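Local structure of ATP-dependent RNA helicase HrpB (Escherichia coli, 6EUD) at residues Pro727-Val732 with Val754-Ser759; Glu705-Tyr710 with Ile718-His723; Arg733-Phe738 with Pro791-Pro796; Ala644-Glu649 with Pro744-Gly749. The protein hydrolyses ATP to ADP and phosphate as a bacterial DEAH/RHA-type helicase with a DEFH box. All blocks are in the same frame, centred on the assembly; numbering follows the deposited sequence.

The four contacts illustrate how a small mixed sheet near the C-terminus is assembled and tied to its surroundings. Contact 1 pairs two of its parallel strands, and contact 2, about 11 Å away centre to centre, forms a hairpin on the same sheet; a probable backbone hydrogen bond between Arg721 N and Ala729 O ties the two. Contact 3 takes up the chain where strand 729-733 ends, its centre about 15 Å from that of contact 1. Contact 4 joins the end of helix 631-646 to the sheet, about 12 Å from contact 2 and about 30 Å from contact 3, again between centres. All four are structural packing away from the DEFH box and the predicted ATP-binding loop.

Contact 1 of 4, residues Pro727-Val732 with Val754-Ser759; sequences PPALAV and VLELLS
Leu730 and Glu756 sit in the middle of a parallel strand pair whose alternating backbone bonds illustrate the textbook ladder. Five hydrogen bonds run from Val754 N to Pro728 O at one end to Leu758 N bound to Val732 O at the other. Between them, Leu730 N meets Val754 O at 2.8 Å, and Leu730 O accepts from Glu756 N. Side chains meet on both faces. On one, Leu730 and Leu755 run side by side, CD2 to CD2 at 3.7 Å, as do Val732 and Leu757; Val732 CG1, set between the backbone N and the carbonyl carbon (chi1 58°), lies 3.8 Å from Leu757 CD2. On the other, Glu756 OE1 rests 3.7 Å from Ala731 CB, its carboxylate beside Arg721 in a salt bridge modelled too short to be taken at face value. Just before the strand, Pro727 CB presses against Val754 CG2 at 3.5 Å. The pair lies between strand 717-721, which flanks 729-733, and strand 764-768, which flanks 751-758.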
loop_
_atom_site.group_PDB
_atom_site.type_symbol
_atom_site.label_atom_id
_atom_site.label_comp_id
_atom_site.label_asym_id
_atom_site.label_seq_id
_atom_site.Cartn_x
_atom_site.Cartn_y
_atom_site.Cartn_z
ATOM N N PRO A 727 -3.898 38.448 -5.853
ATOM C CA PRO A 727 -4.012 38.823 -7.269
ATOM C C PRO A 727 -2.836 39.682 -7.746
ATOM O O PRO A 727 -2.267 40.435 -6.961
ATOM C CB PRO A 727 -5.333 39.604 -7.325
ATOM C CG PRO A 727 -6.128 39.076 -6.155
ATOM C CD PRO A 727 -5.099 38.814 -5.080
ATOM N N PRO A 728 -2.470 39.562 -9.028
ATOM C CA PRO A 728 -1.414 40.419 -9.577
ATOM C C PRO A 728 -1.810 41.893 -9.468
ATOM O O PRO A 728 -2.961 42.261 -9.774
ATOM C CB PRO A 728 -1.308 39.961 -11.033
ATOM C CG PRO A 728 -2.667 39.374 -11.335
ATOM C CD PRO A 728 -3.162 38.777 -10.065
ATOM N N ALA A 729 -0.879 42.726 -9.013
ATOM C CA ALA A 729 -1.220 44.114 -8.736
ATOM C C ALA A 729 -0.483 45.082 -9.654
ATOM O O ALA A 729 0.614 44.816 -10.142
ATOM C CB ALA A 729 -0.942 44.446 -7.283
ATOM N N LEU A 730 -1.093 46.225 -9.878
ATOM C CA LEU A 730 -0.487 47.233 -10.721
ATOM C C LEU A 730 -0.625 48.609 -10.079
ATOM O O LEU A 730 -1.727 49.166 -10.027
ATOM C CB LEU A 730 -1.143 47.223 -12.097
ATOM C CG LEU A 730 -0.491 48.111 -13.143
ATOM C CD1 LEU A 730 0.481 47.308 -13.995
ATOM C CD2 LEU A 730 -1.561 48.743 -13.971
ATOM N N ALA A 731 0.489 49.152 -9.590
ATOM C CA ALA A 731 0.494 50.468 -8.965
ATOM C C ALA A 731 0.692 51.526 -10.029
ATOM O O ALA A 731 1.751 51.593 -10.652
ATOM C CB ALA A 731 1.567 50.551 -7.913
ATOM N N VAL A 732 -0.332 52.342 -10.252
ATOM C CA VAL A 732 -0.314 53.289 -11.370
ATOM C C VAL A 732 -1.043 54.578 -11.020
ATOM O O VAL A 732 -2.087 54.547 -10.372
ATOM C CB VAL A 732 -0.963 52.674 -12.648
ATOM C CG1 VAL A 732 -2.401 52.252 -12.372
ATOM C CG2 VAL A 732 -0.920 53.647 -13.805
ATOM N N VAL A 754 -5.281 43.923 -10.147
ATOM C CA VAL A 754 -5.739 44.795 -9.084
ATOM C C VAL A 754 -4.997 46.107 -9.278
ATOM O O VAL A 754 -3.770 46.134 -9.224
ATOM C CB VAL A 754 -5.488 44.216 -7.666
ATOM C CG1 VAL A 754 -5.796 45.260 -6.609
ATOM C CG2 VAL A 754 -6.320 42.954 -7.432
ATOM N N LEU A 755 -5.749 47.174 -9.541
ATOM C CA LEU A 755 -5.176 48.492 -9.800
ATOM C C LEU A 755 -5.022 49.259 -8.506
ATOM O O LEU A 755 -5.989 49.503 -7.781
ATOM C CB LEU A 755 -6.049 49.304 -10.759
ATOM C CG LEU A 755 -6.382 48.726 -12.130
ATOM C CD1 LEU A 755 -7.166 49.753 -12.953
ATOM C CD2 LEU A 755 -5.087 48.334 -12.820
ATOM N N GLU A 756 -3.795 49.639 -8.207
ATOM C CA GLU A 756 -3.576 50.529 -7.090
ATOM C C GLU A 756 -3.452 51.939 -7.639
ATOM O O GLU A 756 -2.383 52.389 -8.044
ATOM C CB GLU A 756 -2.362 50.070 -6.300
ATOM C CG GLU A 756 -2.607 48.678 -5.664
ATOM C CD GLU A 756 -1.330 48.000 -5.155
ATOM O OE1 GLU A 756 -0.281 48.077 -5.832
ATOM O OE2 GLU A 756 -1.366 47.400 -4.060
ATOM N N LEU A 757 -4.591 52.614 -7.688
ATOM C CA LEU A 757 -4.706 53.914 -8.323
ATOM C C LEU A 757 -4.156 55.009 -7.434
ATOM O O LEU A 757 -4.588 55.182 -6.299
ATOM C CB LEU A 757 -6.160 54.197 -8.688
ATOM C CG LEU A 757 -6.714 53.224 -9.728
ATOM C CD1 LEU A 757 -8.160 53.531 -10.102
ATOM C CD2 LEU A 757 -5.824 53.273 -10.956
ATOM N N LEU A 758 -3.198 55.750 -7.968
ATOM C CA LEU A 758 -2.437 56.706 -7.182
ATOM C C LEU A 758 -2.690 58.124 -7.662
ATOM O O LEU A 758 -3.172 58.338 -8.773
ATOM C CB LEU A 758 -0.945 56.374 -7.260
ATOM C CG LEU A 758 -0.562 54.900 -7.066
ATOM C CD1 LEU A 758 0.859 54.655 -7.557
ATOM C CD2 LEU A 758 -0.688 54.436 -5.617
ATOM N N SER A 759 -2.372 59.083 -6.804
ATOM C CA SER A 759 -2.366 60.500 -7.150
ATOM C C SER A 759 -1.057 60.899 -7.861
ATOM O O SER A 759 -0.126 60.098 -7.920
ATOM C CB SER A 759 -2.555 61.307 -5.869
ATOM O OG SER A 759 -1.356 61.279 -5.112
#

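Contact 2 of 4, residues Glu705-Tyr710 with Ile718-His723; sequences ELPAHY and IAIRYH
Tyr722 and Pro707 meet just beyond the strands of a beta hairpin, 709-711 with 717-721, and their bond marks the tightly packed end of the contact. The phenol OH of Tyr722 donates to Pro707 O at 2.7 Å, with the carbonyl oxygen at the edge of the ring and in its plane; the two side chains cross at about a right angle. Ile720 CG2 lies over one face of the Tyr722 ring. Leu706 CB approaches Tyr722 OH at 3.6 Å, and the leucine goes on to pack against helix 631-646. A phenylalanine in place of Tyr722 lacks the hydroxyl and would probably leave Pro707 O without its donor and the ring less firmly held in its rotation. Next along, Ile720 N bonds to Ala708 O, and Tyr710 and Ile718 form the hydrogen-bonded pair through both N-H groups. The solvent side is looser: the exposed Ala719 faces His709 in the non-hydrogen-bonded pair, its CB 3.9 Å from the imidazole CD2. Tyr710, by contrast, has CG anti to its backbone N (chi1 -176°) and its ring leads away from the hairpin partner, so that the inner contact is made by its CB, 3.8 Å from Ile720 CD1.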
loop_
_atom_site.group_PDB
_atom_site.type_symbol
_atom_site.label_atom_id
_atom_site.label_comp_id
_atom_site.label_asym_id
_atom_site.label_seq_id
_atom_site.Cartn_x
_atom_site.Cartn_y
_atom_site.Cartn_z
ATOM N N GLU A 705 1.538 36.436 -21.663
ATOM C CA GLU A 705 0.342 36.189 -20.872
ATOM C C GLU A 705 0.501 36.603 -19.418
ATOM O O GLU A 705 -0.481 36.962 -18.770
ATOM C CB GLU A 705 -0.057 34.718 -20.950
ATOM C CG GLU A 705 -0.478 34.276 -22.335
ATOM C CD GLU A 705 -1.486 35.230 -22.971
ATOM O OE1 GLU A 705 -2.388 35.726 -22.259
ATOM O OE2 GLU A 705 -1.378 35.484 -24.193
ATOM N N LEU A 706 1.731 36.540 -18.910
ATOM C CA LEU A 706 2.035 37.045 -17.573
ATOM C C LEU A 706 3.225 37.984 -17.657
ATOM O O LEU A 706 4.294 37.684 -17.134
ATOM C CB LEU A 706 2.332 35.911 -16.589
ATOM C CG LEU A 706 1.162 35.055 -16.082
ATOM C CD1 LEU A 706 0.695 34.027 -17.133
ATOM C CD2 LEU A 706 1.566 34.339 -14.790
ATOM N N PRO A 707 3.026 39.132 -18.313
ATOM C CA PRO A 707 4.107 40.071 -18.623
ATOM C C PRO A 707 4.673 40.736 -17.375
ATOM O O PRO A 707 3.925 40.933 -16.402
ATOM C CB PRO A 707 3.414 41.109 -19.516
ATOM C CG PRO A 707 1.986 41.128 -18.996
ATOM C CD PRO A 707 1.689 39.683 -18.647
ATOM N N ALA A 708 5.959 41.088 -17.404
ATOM C CA ALA A 708 6.586 41.744 -16.263
ATOM C C ALA A 708 6.076 43.159 -16.124
ATOM O O ALA A 708 5.982 43.672 -15.008
ATOM C CB ALA A 708 8.120 41.744 -16.391
ATOM N N HIS A 709 5.760 43.787 -17.259
ATOM C CA HIS A 709 5.215 45.140 -17.298
ATOM C C HIS A 709 3.933 45.186 -18.101
ATOM O O HIS A 709 3.778 44.436 -19.068
ATOM C CB HIS A 709 6.213 46.121 -17.911
ATOM C CG HIS A 709 7.436 46.341 -17.082
ATOM N ND1 HIS A 709 8.522 45.492 -17.116
ATOM C CD2 HIS A 709 7.739 47.309 -16.183
ATOM C CE1 HIS A 709 9.442 45.931 -16.277
ATOM N NE2 HIS A 709 8.992 47.029 -15.699
ATOM N N TYR A 710 3.020 46.074 -17.706
ATOM C CA TYR A 710 1.800 46.343 -18.464
ATOM C C TYR A 710 1.913 47.751 -19.088
ATOM O O TYR A 710 2.342 48.701 -18.412
ATOM C CB TYR A 710 0.558 46.220 -17.561
ATOM C CG TYR A 710 -0.768 46.394 -18.288
ATOM C CD1 TYR A 710 -1.385 45.311 -18.915
ATOM C CD2 TYR A 710 -1.412 47.635 -18.327
ATOM C CE1 TYR A 710 -2.600 45.458 -19.589
ATOM C CE2 TYR A 710 -2.632 47.801 -18.994
ATOM C CZ TYR A 710 -3.217 46.712 -19.627
ATOM O OH TYR A 710 -4.409 46.864 -20.291
ATOM N N ILE A 718 4.217 49.993 -16.802
ATOM C CA ILE A 718 4.125 49.848 -15.351
ATOM C C ILE A 718 4.324 48.374 -14.935
ATOM O O ILE A 718 3.735 47.458 -15.531
ATOM C CB ILE A 718 2.772 50.356 -14.806
ATOM C CG1 ILE A 718 2.410 51.733 -15.385
ATOM C CG2 ILE A 718 2.790 50.392 -13.289
ATOM C CD1 ILE A 718 3.467 52.803 -15.168
ATOM N N ALA A 719 5.159 48.159 -13.920
ATOM C CA ALA A 719 5.487 46.821 -13.441
ATOM C C ALA A 719 4.279 46.155 -12.805
ATOM O O ALA A 719 3.585 46.759 -11.993
ATOM C CB ALA A 719 6.628 46.881 -12.439
ATOM N N ILE A 720 4.025 44.913 -13.187
ATOM C CA ILE A 720 3.028 44.110 -12.511
ATOM C C ILE A 720 3.685 43.374 -11.335
ATOM O O ILE A 720 4.776 42.831 -11.473
ATOM C CB ILE A 720 2.390 43.117 -13.480
ATOM C CG1 ILE A 720 1.640 43.869 -14.593
ATOM C CG2 ILE A 720 1.495 42.144 -12.740
ATOM C CD1 ILE A 720 0.921 42.943 -15.583
ATOM N N ARG A 721 3.030 43.376 -10.182
ATOM C CA ARG A 721 3.576 42.761 -8.984
ATOM C C ARG A 721 2.889 41.419 -8.759
ATOM O O ARG A 721 1.720 41.349 -8.357
ATOM C CB ARG A 721 3.394 43.695 -7.769
ATOM C CG ARG A 721 4.197 43.317 -6.509
ATOM C CD ARG A 721 3.425 43.671 -5.211
ATOM N NE ARG A 721 2.870 45.015 -5.296
ATOM C CZ ARG A 721 1.725 45.407 -4.748
ATOM N NH1 ARG A 721 0.971 44.563 -4.053
ATOM N NH2 ARG A 721 1.330 46.657 -4.914
ATOM N N TYR A 722 3.596 40.338 -9.051
ATOM C CA TYR A 722 2.997 39.029 -8.861
ATOM C C TYR A 722 3.222 38.547 -7.443
ATOM O O TYR A 722 4.112 39.021 -6.730
ATOM C CB TYR A 722 3.559 38.019 -9.860
ATOM C CG TYR A 722 3.189 38.329 -11.289
ATOM C CD1 TYR A 722 2.041 37.802 -11.861
ATOM C CD2 TYR A 722 3.977 39.184 -12.058
ATOM C CE1 TYR A 722 1.703 38.100 -13.171
ATOM C CE2 TYR A 722 3.656 39.474 -13.356
ATOM C CZ TYR A 722 2.520 38.931 -13.904
ATOM O OH TYR A 722 2.197 39.231 -15.190
ATOM N N HIS A 723 2.391 37.599 -7.049
ATOM C CA HIS A 723 2.395 37.073 -5.710
ATOM C C HIS A 723 1.915 35.624 -5.770
ATOM O O HIS A 723 1.124 35.265 -6.655
ATOM C CB HIS A 723 1.509 37.923 -4.808
ATOM C CG HIS A 723 1.633 37.594 -3.359
ATOM N ND1 HIS A 723 0.955 36.543 -2.776
ATOM C CD2 HIS A 723 2.356 38.171 -2.369
ATOM C CE1 HIS A 723 1.255 36.491 -1.489
ATOM N NE2 HIS A 723 2.099 37.466 -1.217
#

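Contact 3 of 4, residues Arg733-Phe738 with Pro791-Pro796; sequences RMQEMF and PKHVWP
The Phe738 ring is sandwiched, with Pro796 CG over one face and Gln735 CA over the other, both offset toward the rim, while Trp795 CE3 and Val794 O lie at its edge. The packing joins the 3-10 turn 734-736 and the residues after it to the irregular chain that follows helix 779-789. In a CH-pi contact, Pro796 CG stands 4.2 Å from the centroid of the Phe738 ring and 18° off its normal. The two side chains reach toward each other tip to tip, and Pro796 CD lies 3.6 Å from Phe738 CE2. The indole of Trp795 has His793 CB over one face and takes Met734 obliquely. A bend at the end of the methionine chain (chi3 65°) places Met734 CE 3.6 Å from Trp795 CZ3, and the same methionine packs against helices 771-776 and 779-789. An alanine in place of Phe738 removes the ring and would probably open a gap between Pro796 and Gln735, leaving the proline without its aromatic partner. No hydrogen bond spans the two segments, a reminder that irregular chains can be joined by packing alone; the indole NE1 hydrogen-bonds Tyr790 O, just before the segment. Gln735 OE1 lies 3.8 Å from Trp795 CH2, with the amide plane turned 52° from the indole.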
loop_
_atom_site.group_PDB
_atom_site.type_symbol
_atom_site.label_atom_id
_atom_site.label_comp_id
_atom_site.label_asym_id
_atom_site.label_seq_id
_atom_site.Cartn_x
_atom_site.Cartn_y
_atom_site.Cartn_z
ATOM N N ARG A 733 -0.503 55.714 -11.443
ATOM C CA ARG A 733 -1.215 56.974 -11.252
ATOM C C ARG A 733 -2.538 56.932 -12.015
ATOM O O ARG A 733 -2.587 56.570 -13.189
ATOM C CB ARG A 733 -0.364 58.159 -11.702
ATOM C CG ARG A 733 0.906 58.347 -10.891
ATOM C CD ARG A 733 1.780 59.443 -11.481
ATOM N NE ARG A 733 2.191 59.107 -12.837
ATOM C CZ ARG A 733 2.832 59.934 -13.654
ATOM N NH1 ARG A 733 3.148 61.160 -13.254
ATOM N NH2 ARG A 733 3.163 59.527 -14.870
ATOM N N MET A 734 -3.611 57.273 -11.319
ATOM C CA MET A 734 -4.954 57.258 -11.877
ATOM C C MET A 734 -5.024 58.005 -13.200
ATOM O O MET A 734 -5.649 57.540 -14.146
ATOM C CB MET A 734 -5.935 57.869 -10.883
ATOM C CG MET A 734 -7.380 57.866 -11.347
ATOM S SD MET A 734 -8.506 58.548 -10.109
ATOM C CE MET A 734 -7.979 60.257 -10.026
ATOM N N GLN A 735 -4.355 59.148 -13.266
ATOM C CA GLN A 735 -4.381 59.994 -14.462
ATOM C C GLN A 735 -3.953 59.217 -15.728
ATOM O O GLN A 735 -4.411 59.518 -16.838
ATOM C CB GLN A 735 -3.488 61.233 -14.247
ATOM C CG GLN A 735 -2.004 60.913 -14.156
ATOM C CD GLN A 735 -1.265 61.697 -13.086
ATOM O OE1 GLN A 735 -1.868 62.238 -12.166
ATOM N NE2 GLN A 735 0.054 61.740 -13.193
ATOM N N GLU A 736 -3.099 58.208 -15.551
ATOM C CA GLU A 736 -2.571 57.449 -16.675
ATOM C C GLU A 736 -3.572 56.423 -17.211
ATOM O O GLU A 736 -3.415 55.909 -18.310
ATOM C CB GLU A 736 -1.270 56.746 -16.282
ATOM C CG GLU A 736 -0.100 57.691 -16.007
ATOM C CD GLU A 736 1.253 57.081 -16.378
ATOM O OE1 GLU A 736 1.861 56.350 -15.553
ATOM O OE2 GLU A 736 1.707 57.331 -17.513
ATOM N N MET A 737 -4.602 56.117 -16.431
ATOM C CA MET A 737 -5.596 55.134 -16.853
ATOM C C MET A 737 -6.771 55.764 -17.611
ATOM O O MET A 737 -7.739 55.077 -17.952
ATOM C CB MET A 737 -6.115 54.370 -15.641
ATOM C CG MET A 737 -5.056 53.541 -14.948
ATOM S SD MET A 737 -4.281 52.399 -16.084
ATOM C CE MET A 737 -5.722 51.467 -16.681
ATOM N N PHE A 738 -6.701 57.065 -17.868
ATOM C CA PHE A 738 -7.766 57.725 -18.619
ATOM C C PHE A 738 -7.881 57.193 -20.043
ATOM O O PHE A 738 -6.880 57.058 -20.755
ATOM C CB PHE A 738 -7.538 59.234 -18.664
ATOM C CG PHE A 738 -7.716 59.909 -17.347
ATOM C CD1 PHE A 738 -8.409 59.283 -16.327
ATOM C CD2 PHE A 738 -7.189 61.165 -17.127
ATOM C CE1 PHE A 738 -8.574 59.906 -15.104
ATOM C CE2 PHE A 738 -7.351 61.787 -15.911
ATOM C CZ PHE A 738 -8.046 61.159 -14.897
ATOM N N PRO A 791 -5.118 71.323 -8.495
ATOM C CA PRO A 791 -5.996 72.035 -9.431
ATOM C C PRO A 791 -5.316 72.302 -10.772
ATOM O O PRO A 791 -5.972 72.747 -11.718
ATOM C CB PRO A 791 -6.298 73.350 -8.697
ATOM C CG PRO A 791 -5.088 73.582 -7.848
ATOM C CD PRO A 791 -4.605 72.205 -7.431
ATOM N N LYS A 792 -4.014 72.029 -10.843
ATOM C CA LYS A 792 -3.239 72.267 -12.054
ATOM C C LYS A 792 -3.380 71.115 -13.051
ATOM O O LYS A 792 -2.937 71.221 -14.195
ATOM C CB LYS A 792 -1.768 72.497 -11.698
ATOM C CG LYS A 792 -1.572 73.604 -10.679
ATOM C CD LYS A 792 -0.152 74.127 -10.659
ATOM C CE LYS A 792 -0.062 75.358 -9.773
ATOM N NZ LYS A 792 1.282 75.991 -9.831
ATOM N N HIS A 793 -4.005 70.020 -12.620
ATOM C CA HIS A 793 -4.283 68.898 -13.513
ATOM C C HIS A 793 -5.724 68.906 -14.007
ATOM O O HIS A 793 -6.620 69.403 -13.324
ATOM C CB HIS A 793 -4.007 67.560 -12.819
ATOM C CG HIS A 793 -2.556 67.258 -12.641
ATOM N ND1 HIS A 793 -1.806 67.792 -11.617
ATOM C CD2 HIS A 793 -1.712 66.485 -13.365
ATOM C CE1 HIS A 793 -0.563 67.359 -11.714
ATOM N NE2 HIS A 793 -0.479 66.564 -12.764
ATOM N N VAL A 794 -5.946 68.339 -15.189
ATOM C CA VAL A 794 -7.301 68.117 -15.668
ATOM C C VAL A 794 -7.846 66.802 -15.092
ATOM O O VAL A 794 -7.296 65.728 -15.339
ATOM C CB VAL A 794 -7.370 68.075 -17.214
ATOM C CG1 VAL A 794 -8.810 67.892 -17.676
ATOM C CG2 VAL A 794 -6.767 69.326 -17.816
ATOM N N TRP A 795 -8.916 66.903 -14.310
ATOM C CA TRP A 795 -9.623 65.744 -13.782
ATOM C C TRP A 795 -11.017 65.681 -14.389
ATOM O O TRP A 795 -11.965 66.243 -13.839
ATOM C CB TRP A 795 -9.698 65.813 -12.259
ATOM C CG TRP A 795 -8.364 66.064 -11.641
ATOM C CD1 TRP A 795 -7.872 67.263 -11.213
ATOM C CD2 TRP A 795 -7.328 65.099 -11.408
ATOM N NE1 TRP A 795 -6.601 67.102 -10.710
ATOM C CE2 TRP A 795 -6.244 65.781 -10.823
ATOM C CE3 TRP A 795 -7.216 63.723 -11.630
ATOM C CZ2 TRP A 795 -5.062 65.133 -10.454
ATOM C CZ3 TRP A 795 -6.042 63.084 -11.260
ATOM C CH2 TRP A 795 -4.979 63.793 -10.688
ATOM N N PRO A 796 -11.148 64.989 -15.529
ATOM C CA PRO A 796 -12.350 64.986 -16.379
ATOM C C PRO A 796 -13.552 64.254 -15.779
ATOM O O PRO A 796 -13.394 63.277 -15.040
ATOM C CB PRO A 796 -11.874 64.267 -17.638
ATOM C CG PRO A 796 -10.821 63.334 -17.138
ATOM C CD PRO A 796 -10.117 64.064 -16.028
#

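Contact 4 of 4, residues Ala644-Glu649 with Pro744-Gly749; sequences AKWLPE and PTIAQG
Leu647, Ala747 and Trp646 carry this contact between the end of helix 631-646 and the turn that links strand 745-746 to strand 751-758. Leu647, the first residue to leave the helix, works through one branch: its CD2 is 3.8 Å from Ala747 O and 3.9 Å from Gln748 CD, lying obliquely against the extended glutamine chain. The methyl of Ala747 points toward the helix end, with CB 4.0 Å from Trp646 CB and 4.2 Å from Leu647 CD2. Ala747 and Gln748 both have positive phi, in the left-handed region, and the chain turns here. Further along the indole, Trp646 CZ3 touches Ile746 CD1 at 4.0 Å; the isoleucine's CD1 is anti to its own CA (chi2 -176°), which carries the methyl out to the ring. Pro728 and Val751 also pack on Trp646. On the solvent-exposed side Glu649 and Gln748 reach toward each other tip to tip, yet their OE1 atoms, 3.7 Å apart, are both acceptors, and the carboxylate and amide planes stand 84° apart. Each polar end is served by another partner: Glu649 OE1 by a salt bridge with Arg750, Gln748 NE2 by Tyr650 OH. Since no hydrogen bond crosses directly, the helix end is held to the turn chiefly by apolar contact, while Arg750, which also hydrogen-bonds Trp646 O, supplies a polar tie beside it.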
loop_
_atom_site.group_PDB
_atom_site.type_symbol
_atom_site.label_atom_id
_atom_site.label_comp_id
_atom_site.label_asym_id
_atom_site.label_seq_id
_atom_site.Cartn_x
_atom_site.Cartn_y
_atom_site.Cartn_z
ATOM N N ALA A 644 0.790 28.361 -13.653
ATOM C CA ALA A 644 0.303 26.998 -13.448
ATOM C C ALA A 644 -1.122 27.014 -12.882
ATOM O O ALA A 644 -1.885 26.071 -13.102
ATOM C CB ALA A 644 1.238 26.214 -12.536
ATOM N N LYS A 645 -1.481 28.084 -12.168
ATOM C CA LYS A 645 -2.856 28.246 -11.684
ATOM C C LYS A 645 -3.789 28.773 -12.770
ATOM O O LYS A 645 -4.875 28.266 -12.955
ATOM C CB LYS A 645 -2.911 29.203 -10.495
ATOM C CG LYS A 645 -2.231 28.706 -9.262
ATOM C CD LYS A 645 -2.497 29.634 -8.088
ATOM C CE LYS A 645 -2.116 31.076 -8.382
ATOM N NZ LYS A 645 -2.391 31.925 -7.192
ATOM N N TRP A 646 -3.358 29.810 -13.478
ATOM C CA TRP A 646 -4.256 30.551 -14.359
ATOM C C TRP A 646 -4.250 30.011 -15.787
ATOM O O TRP A 646 -5.231 30.177 -16.509
ATOM C CB TRP A 646 -3.879 32.035 -14.378
ATOM C CG TRP A 646 -3.812 32.648 -13.024
ATOM C CD1 TRP A 646 -4.482 32.244 -11.900
ATOM C CD2 TRP A 646 -3.010 33.774 -12.638
ATOM N NE1 TRP A 646 -4.147 33.059 -10.844
ATOM C CE2 TRP A 646 -3.251 34.000 -11.268
ATOM C CE3 TRP A 646 -2.118 34.604 -13.315
ATOM C CZ2 TRP A 646 -2.624 35.025 -10.568
ATOM C CZ3 TRP A 646 -1.497 35.632 -12.611
ATOM C CH2 TRP A 646 -1.752 35.825 -11.254
ATOM N N LEU A 647 -3.135 29.390 -16.183
ATOM C CA LEU A 647 -2.997 28.782 -17.505
ATOM C C LEU A 647 -2.611 27.303 -17.379
ATOM O O LEU A 647 -1.564 26.885 -17.885
ATOM C CB LEU A 647 -1.963 29.541 -18.350
ATOM C CG LEU A 647 -2.227 31.046 -18.566
ATOM C CD1 LEU A 647 -1.156 31.715 -19.417
ATOM C CD2 LEU A 647 -3.578 31.277 -19.189
ATOM N N PRO A 648 -3.463 26.504 -16.708
ATOM C CA PRO A 648 -3.088 25.121 -16.372
ATOM C C PRO A 648 -3.152 24.188 -17.585
ATOM O O PRO A 648 -2.739 23.045 -17.478
ATOM C CB PRO A 648 -4.148 24.717 -15.351
ATOM C CG PRO A 648 -5.404 25.454 -15.866
ATOM C CD PRO A 648 -4.866 26.795 -16.349
ATOM N N GLU A 649 -3.670 24.645 -18.722
ATOM C CA GLU A 649 -3.666 23.770 -19.894
ATOM C C GLU A 649 -2.251 23.596 -20.458
ATOM O O GLU A 649 -2.034 22.757 -21.318
ATOM C CB GLU A 649 -4.612 24.283 -20.989
ATOM C CG GLU A 649 -4.268 25.639 -21.529
ATOM C CD GLU A 649 -5.009 26.762 -20.809
ATOM O OE1 GLU A 649 -5.614 27.606 -21.505
ATOM O OE2 GLU A 649 -4.969 26.813 -19.563
ATOM N N PRO A 744 -7.886 46.329 -16.910
ATOM C CA PRO A 744 -6.827 45.506 -17.528
ATOM C C PRO A 744 -6.845 44.049 -17.062
ATOM O O PRO A 744 -7.224 43.768 -15.923
ATOM C CB PRO A 744 -5.528 46.198 -17.070
ATOM C CG PRO A 744 -5.926 47.617 -16.841
ATOM C CD PRO A 744 -7.367 47.610 -16.394
ATOM N N THR A 745 -6.445 43.134 -17.940
ATOM C CA THR A 745 -6.381 41.727 -17.588
ATOM C C THR A 745 -5.187 41.062 -18.232
ATOM O O THR A 745 -4.724 41.495 -19.280
ATOM C CB THR A 745 -7.632 40.934 -18.023
ATOM O OG1 THR A 745 -7.748 40.967 -19.451
ATOM C CG2 THR A 745 -8.880 41.494 -17.386
ATOM N N ILE A 746 -4.705 39.995 -17.599
ATOM C CA ILE A 746 -3.636 39.187 -18.153
ATOM C C ILE A 746 -4.108 37.736 -18.236
ATOM O O ILE A 746 -5.286 37.467 -18.000
ATOM C CB ILE A 746 -2.365 39.286 -17.300
ATOM C CG1 ILE A 746 -2.645 38.760 -15.889
ATOM C CG2 ILE A 746 -1.893 40.715 -17.243
ATOM C CD1 ILE A 746 -1.476 38.908 -14.959
ATOM N N ALA A 747 -3.191 36.814 -18.553
ATOM C CA ALA A 747 -3.476 35.376 -18.566
ATOM C C ALA A 747 -4.641 35.032 -19.501
ATOM O O ALA A 747 -5.640 34.471 -19.072
ATOM C CB ALA A 747 -3.761 34.877 -17.129
ATOM N N GLN A 748 -4.508 35.384 -20.779
ATOM C CA GLN A 748 -5.554 35.160 -21.778
ATOM C C GLN A 748 -6.900 35.731 -21.344
ATOM O O GLN A 748 -7.944 35.111 -21.569
ATOM C CB GLN A 748 -5.679 33.654 -22.090
ATOM C CG GLN A 748 -4.375 33.068 -22.642
ATOM C CD GLN A 748 -4.448 31.590 -22.981
ATOM O OE1 GLN A 748 -5.525 30.991 -23.014
ATOM N NE2 GLN A 748 -3.287 30.986 -23.215
ATOM N N GLY A 749 -6.880 36.903 -20.706
ATOM C CA GLY A 749 -8.122 37.559 -20.293
ATOM C C GLY A 749 -8.803 36.997 -19.049
ATOM O O GLY A 749 -9.903 37.386 -18.701
#